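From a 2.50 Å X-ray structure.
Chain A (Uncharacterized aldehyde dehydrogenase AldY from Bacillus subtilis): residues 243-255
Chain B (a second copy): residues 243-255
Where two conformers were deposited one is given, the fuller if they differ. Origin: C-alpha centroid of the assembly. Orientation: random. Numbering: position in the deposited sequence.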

# COMPACT_ATOMS: atom_id res chain seq x y z
N ALA A 243 -2.84 -10.56 1.11
CA ALA A 243 -2.14 -9.68 0.19
C ALA A 243 -0.92 -9.05 0.86
O ALA A 243 0.12 -8.89 0.23
CB ALA A 243 -3.09 -8.63 -0.36
N GLY A 244 -1.05 -8.73 2.14
CA GLY A 244 0.08 -8.22 2.92
C GLY A 244 1.24 -9.20 2.96
O GLY A 244 2.38 -8.81 2.74
N ARG A 245 0.93 -10.48 3.24
CA ARG A 245 1.91 -11.57 3.28
C ARG A 245 2.63 -11.72 1.94
O ARG A 245 3.82 -12.03 1.88
CB ARG A 245 1.21 -12.88 3.64
CG ARG A 245 2.14 -14.00 4.09
CD ARG A 245 1.39 -15.31 4.28
NE ARG A 245 0.22 -15.17 5.14
CZ ARG A 245 -1.02 -15.50 4.79
NH1 ARG A 245 -1.26 -16.02 3.59
NH2 ARG A 245 -2.01 -15.34 5.66
N ALA A 246 1.88 -11.53 0.86
CA ALA A 246 2.40 -11.72 -0.50
C ALA A 246 2.89 -10.42 -1.14
O ALA A 246 3.34 -10.42 -2.28
CB ALA A 246 1.37 -12.43 -1.39
N PHE A 247 2.79 -9.31 -0.41
CA PHE A 247 3.22 -7.99 -0.88
C PHE A 247 2.53 -7.58 -2.18
O PHE A 247 3.15 -7.00 -3.06
CB PHE A 247 4.75 -7.93 -1.09
CG PHE A 247 5.55 -8.54 0.01
CD1 PHE A 247 5.55 -7.98 1.30
CD2 PHE A 247 6.35 -9.67 -0.23
CE1 PHE A 247 6.31 -8.54 2.33
CE2 PHE A 247 7.10 -10.24 0.79
CZ PHE A 247 7.08 -9.68 2.07
N LYS A 248 1.26 -7.89 -2.32
CA LYS A 248 0.48 -7.34 -3.42
C LYS A 248 -0.09 -5.97 -2.98
O LYS A 248 -0.35 -5.75 -1.81
CB LYS A 248 -0.68 -8.26 -3.77
CG LYS A 248 -0.38 -9.74 -3.97
CD LYS A 248 -1.71 -10.47 -4.26
CE LYS A 248 -1.55 -11.97 -4.55
NZ LYS A 248 -0.48 -12.40 -5.50
N ARG A 249 -0.30 -5.06 -3.92
CA ARG A 249 -0.97 -3.80 -3.61
C ARG A 249 -2.46 -4.08 -3.36
O ARG A 249 -2.97 -5.12 -3.74
CB ARG A 249 -0.78 -2.76 -4.72
CG ARG A 249 0.68 -2.50 -5.08
CD ARG A 249 0.96 -1.01 -5.24
NE ARG A 249 0.53 -0.49 -6.53
CZ ARG A 249 1.35 -0.13 -7.52
NH1 ARG A 249 0.85 0.33 -8.65
NH2 ARG A 249 2.67 -0.24 -7.39
N MET A 250 -3.16 -3.17 -2.69
CA MET A 250 -4.54 -3.42 -2.37
C MET A 250 -5.39 -2.15 -2.30
O MET A 250 -5.11 -1.24 -1.55
CB MET A 250 -4.66 -4.34 -1.15
CG MET A 250 -4.51 -3.74 0.23
SD MET A 250 -4.30 -5.07 1.42
CE MET A 250 -2.53 -5.00 1.72
N ALA A 251 -6.41 -2.09 -3.15
CA ALA A 251 -7.35 -0.98 -3.14
C ALA A 251 -8.63 -1.50 -2.52
O ALA A 251 -9.50 -2.05 -3.20
CB ALA A 251 -7.61 -0.47 -4.56
N LEU A 252 -8.72 -1.36 -1.21
CA LEU A 252 -9.84 -1.86 -0.46
C LEU A 252 -10.82 -0.73 -0.15
O LEU A 252 -10.43 0.37 0.21
CB LEU A 252 -9.33 -2.51 0.83
CG LEU A 252 -8.34 -3.66 0.68
CD1 LEU A 252 -8.08 -4.32 2.04
CD2 LEU A 252 -8.81 -4.70 -0.34
N GLU A 253 -12.11 -1.00 -0.33
CA GLU A 253 -13.16 -0.07 0.11
C GLU A 253 -14.14 -0.81 1.01
O GLU A 253 -14.75 -1.82 0.61
CB GLU A 253 -13.86 0.53 -1.09
CG GLU A 253 -14.93 1.55 -0.74
CD GLU A 253 -15.00 2.67 -1.76
OE1 GLU A 253 -16.12 2.99 -2.22
OE2 GLU A 253 -13.92 3.23 -2.09
N LEU A 254 -14.27 -0.33 2.23
CA LEU A 254 -14.92 -1.14 3.27
C LEU A 254 -16.02 -0.37 4.00
O LEU A 254 -15.90 0.83 4.24
CB LEU A 254 -13.86 -1.66 4.26
CG LEU A 254 -12.67 -2.38 3.58
CD1 LEU A 254 -11.53 -2.61 4.54
CD2 LEU A 254 -13.08 -3.71 2.96
N GLY A 255 -17.08 -1.07 4.37
CA GLY A 255 -18.20 -0.42 5.04
C GLY A 255 -17.70 0.18 6.34
O GLY A 255 -17.19 -0.55 7.18
N ALA B 243 0.19 -6.01 9.33
CA ALA B 243 -0.21 -4.66 8.93
C ALA B 243 -1.42 -4.66 7.98
O ALA B 243 -2.40 -3.93 8.21
CB ALA B 243 0.97 -3.92 8.31
N GLY B 244 -1.37 -5.47 6.93
CA GLY B 244 -2.49 -5.55 5.96
C GLY B 244 -3.81 -5.82 6.65
O GLY B 244 -4.84 -5.33 6.24
N ARG B 245 -3.75 -6.58 7.74
CA ARG B 245 -4.91 -7.06 8.44
C ARG B 245 -5.48 -5.97 9.35
O ARG B 245 -6.63 -6.01 9.75
CB ARG B 245 -4.43 -8.24 9.27
CG ARG B 245 -5.45 -9.05 10.01
CD ARG B 245 -4.94 -10.48 10.09
NE ARG B 245 -3.71 -10.62 10.87
CZ ARG B 245 -2.99 -11.74 10.94
NH1 ARG B 245 -1.89 -11.78 11.68
NH2 ARG B 245 -3.38 -12.82 10.28
N ALA B 246 -4.63 -5.01 9.69
CA ALA B 246 -5.07 -3.85 10.45
C ALA B 246 -5.29 -2.63 9.54
O ALA B 246 -5.68 -1.58 10.02
CB ALA B 246 -4.06 -3.55 11.54
N PHE B 247 -5.07 -2.78 8.23
CA PHE B 247 -5.17 -1.69 7.25
C PHE B 247 -4.18 -0.54 7.51
O PHE B 247 -4.46 0.62 7.20
CB PHE B 247 -6.59 -1.14 7.16
CG PHE B 247 -7.65 -2.20 7.08
CD1 PHE B 247 -7.63 -3.15 6.05
CD2 PHE B 247 -8.69 -2.23 8.03
CE1 PHE B 247 -8.61 -4.12 5.97
CE2 PHE B 247 -9.68 -3.19 7.94
CZ PHE B 247 -9.64 -4.13 6.91
N LYS B 248 -3.03 -0.86 8.08
CA LYS B 248 -1.95 0.10 8.27
C LYS B 248 -1.17 0.27 6.97
O LYS B 248 -0.96 -0.68 6.23
CB LYS B 248 -0.98 -0.40 9.36
CG LYS B 248 -1.61 -0.48 10.75
CD LYS B 248 -0.60 -0.94 11.79
CE LYS B 248 -1.26 -1.09 13.17
NZ LYS B 248 -2.15 0.04 13.56
N ARG B 249 -0.71 1.47 6.70
CA ARG B 249 0.14 1.66 5.55
C ARG B 249 1.50 1.05 5.92
O ARG B 249 1.85 1.00 7.08
CB ARG B 249 0.25 3.15 5.20
CG ARG B 249 0.63 3.43 3.75
CD ARG B 249 0.73 4.93 3.48
NE ARG B 249 -0.57 5.59 3.60
CZ ARG B 249 -0.74 6.91 3.62
NH1 ARG B 249 0.31 7.72 3.54
NH2 ARG B 249 -1.96 7.42 3.71
N MET B 250 2.22 0.51 4.94
CA MET B 250 3.55 -0.04 5.22
C MET B 250 4.59 0.52 4.29
O MET B 250 4.34 0.66 3.09
CB MET B 250 3.57 -1.56 5.15
CG MET B 250 2.66 -2.15 4.11
SD MET B 250 2.47 -3.90 4.46
CE MET B 250 0.70 -4.11 4.33
N ALA B 251 5.74 0.86 4.85
CA ALA B 251 6.92 1.23 4.08
C ALA B 251 7.93 0.14 4.30
O ALA B 251 8.72 0.17 5.24
CB ALA B 251 7.47 2.56 4.55
N LEU B 252 7.85 -0.88 3.46
CA LEU B 252 8.74 -2.01 3.54
C LEU B 252 9.93 -1.87 2.60
O LEU B 252 9.75 -1.62 1.41
CB LEU B 252 7.97 -3.28 3.21
CG LEU B 252 6.88 -3.71 4.18
CD1 LEU B 252 6.27 -5.04 3.75
CD2 LEU B 252 7.36 -3.81 5.62
N GLU B 253 11.14 -1.99 3.14
CA GLU B 253 12.35 -2.11 2.32
C GLU B 253 13.02 -3.43 2.65
O GLU B 253 13.54 -3.61 3.74
CB GLU B 253 13.31 -0.93 2.55
CG GLU B 253 14.31 -0.72 1.42
CD GLU B 253 15.09 0.58 1.57
OE1 GLU B 253 15.72 0.80 2.63
OE2 GLU B 253 15.09 1.38 0.61
N LEU B 254 12.98 -4.35 1.70
CA LEU B 254 13.41 -5.72 1.93
C LEU B 254 14.68 -6.07 1.17
O LEU B 254 14.84 -5.67 0.01
CB LEU B 254 12.30 -6.69 1.55
CG LEU B 254 10.95 -6.52 2.26
CD1 LEU B 254 10.02 -7.63 1.83
CD2 LEU B 254 11.11 -6.50 3.78
N GLY B 255 15.57 -6.82 1.82
CA GLY B 255 16.90 -7.15 1.28
C GLY B 255 17.00 -7.71 -0.14
O GLY B 255 17.98 -7.45 -0.85

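The same stretch from two copies of the aldehyde dehydrogenase AldY meets itself across a nearly symmetric, wholly apolar contact that buries 336 Å² in total. In each chain the end of a helix runs through a tight turn into a strand, residues 249-254. The backbones come closest at the helices, where the CA atoms of Gly244(A) and Gly244(B) lie 4.8 Å apart; no hydrogen bond crosses between the stretches, and the contact rests on apolar packing, side chain against side chain and methionine methyl against glycine CA.

Phe247(A) and Phe247(B) cover the most surface, about 50 Å² each. Each is the first residue to leave helical geometry, with positive phi (57° and 61°) in a Schellman motif. The motif closes through Lys248(A) N to Ala243(A) O at 3.0 Å and Lys248(B) N to Ala243(B) O at 3.1 Å, together with weak bonds, both 3.2 Å, from Phe247(A) N to Gly244(A) O and from Phe247(B) N to Gly244(B) O. The CA-to-CB bond of each phenylalanine points sideways, but with chi1 in the m well (-45° and -46°) the ring reaches the partner strand.

There each ring meets two leucines, alternate strand residues whose CA-to-CB bonds point toward the other stretch. Leu254(A) CD1 lies over one face of the Phe247(B) ring, 3.8 Å from its centroid and 3.4 Å from Phe247(B) CZ, a CH-pi contact in which a methyl group rests against the aromatic electrons. In the reciprocal pair, Leu254(B) CD1 is 3.6 Å from Phe247(A) CZ and 4.0 Å from the centroid of that ring, an off-centre CH-pi contact. The second leucine adds ordinary dispersion: Leu252(B) CD1 approaches Phe247(A) CE1 to 3.8 Å, and Leu252(A) CD1 approaches Phe247(B) CE1 to 4.0 Å.

Between these two clusters the methionines fill the centre. Met250(A) CE and Met250(B) CE touch at 4.2 Å, and each methyl also reaches the opposing glycine, with Met250(A) CE 4.3 Å from Gly244(B) CA and Met250(B) CE 4.4 Å from Gly244(A) CA. The bare glycines leave room for this: a CB on Gly244(B) would point toward the partner and sit only 3.4 Å from Gly244(A) CA and 3.6 Å from Met250(A) CE.

The alternation of the strand keeps its other residues out of the contact. Arg249(A), Ala251(A) and Glu253(A), like Arg249(B), Ala251(B) and Glu253(B), are out of reach of the other stretch, and the charged groups of Arg249(A) and Glu253(A) find hydrogen bonds elsewhere in the structure.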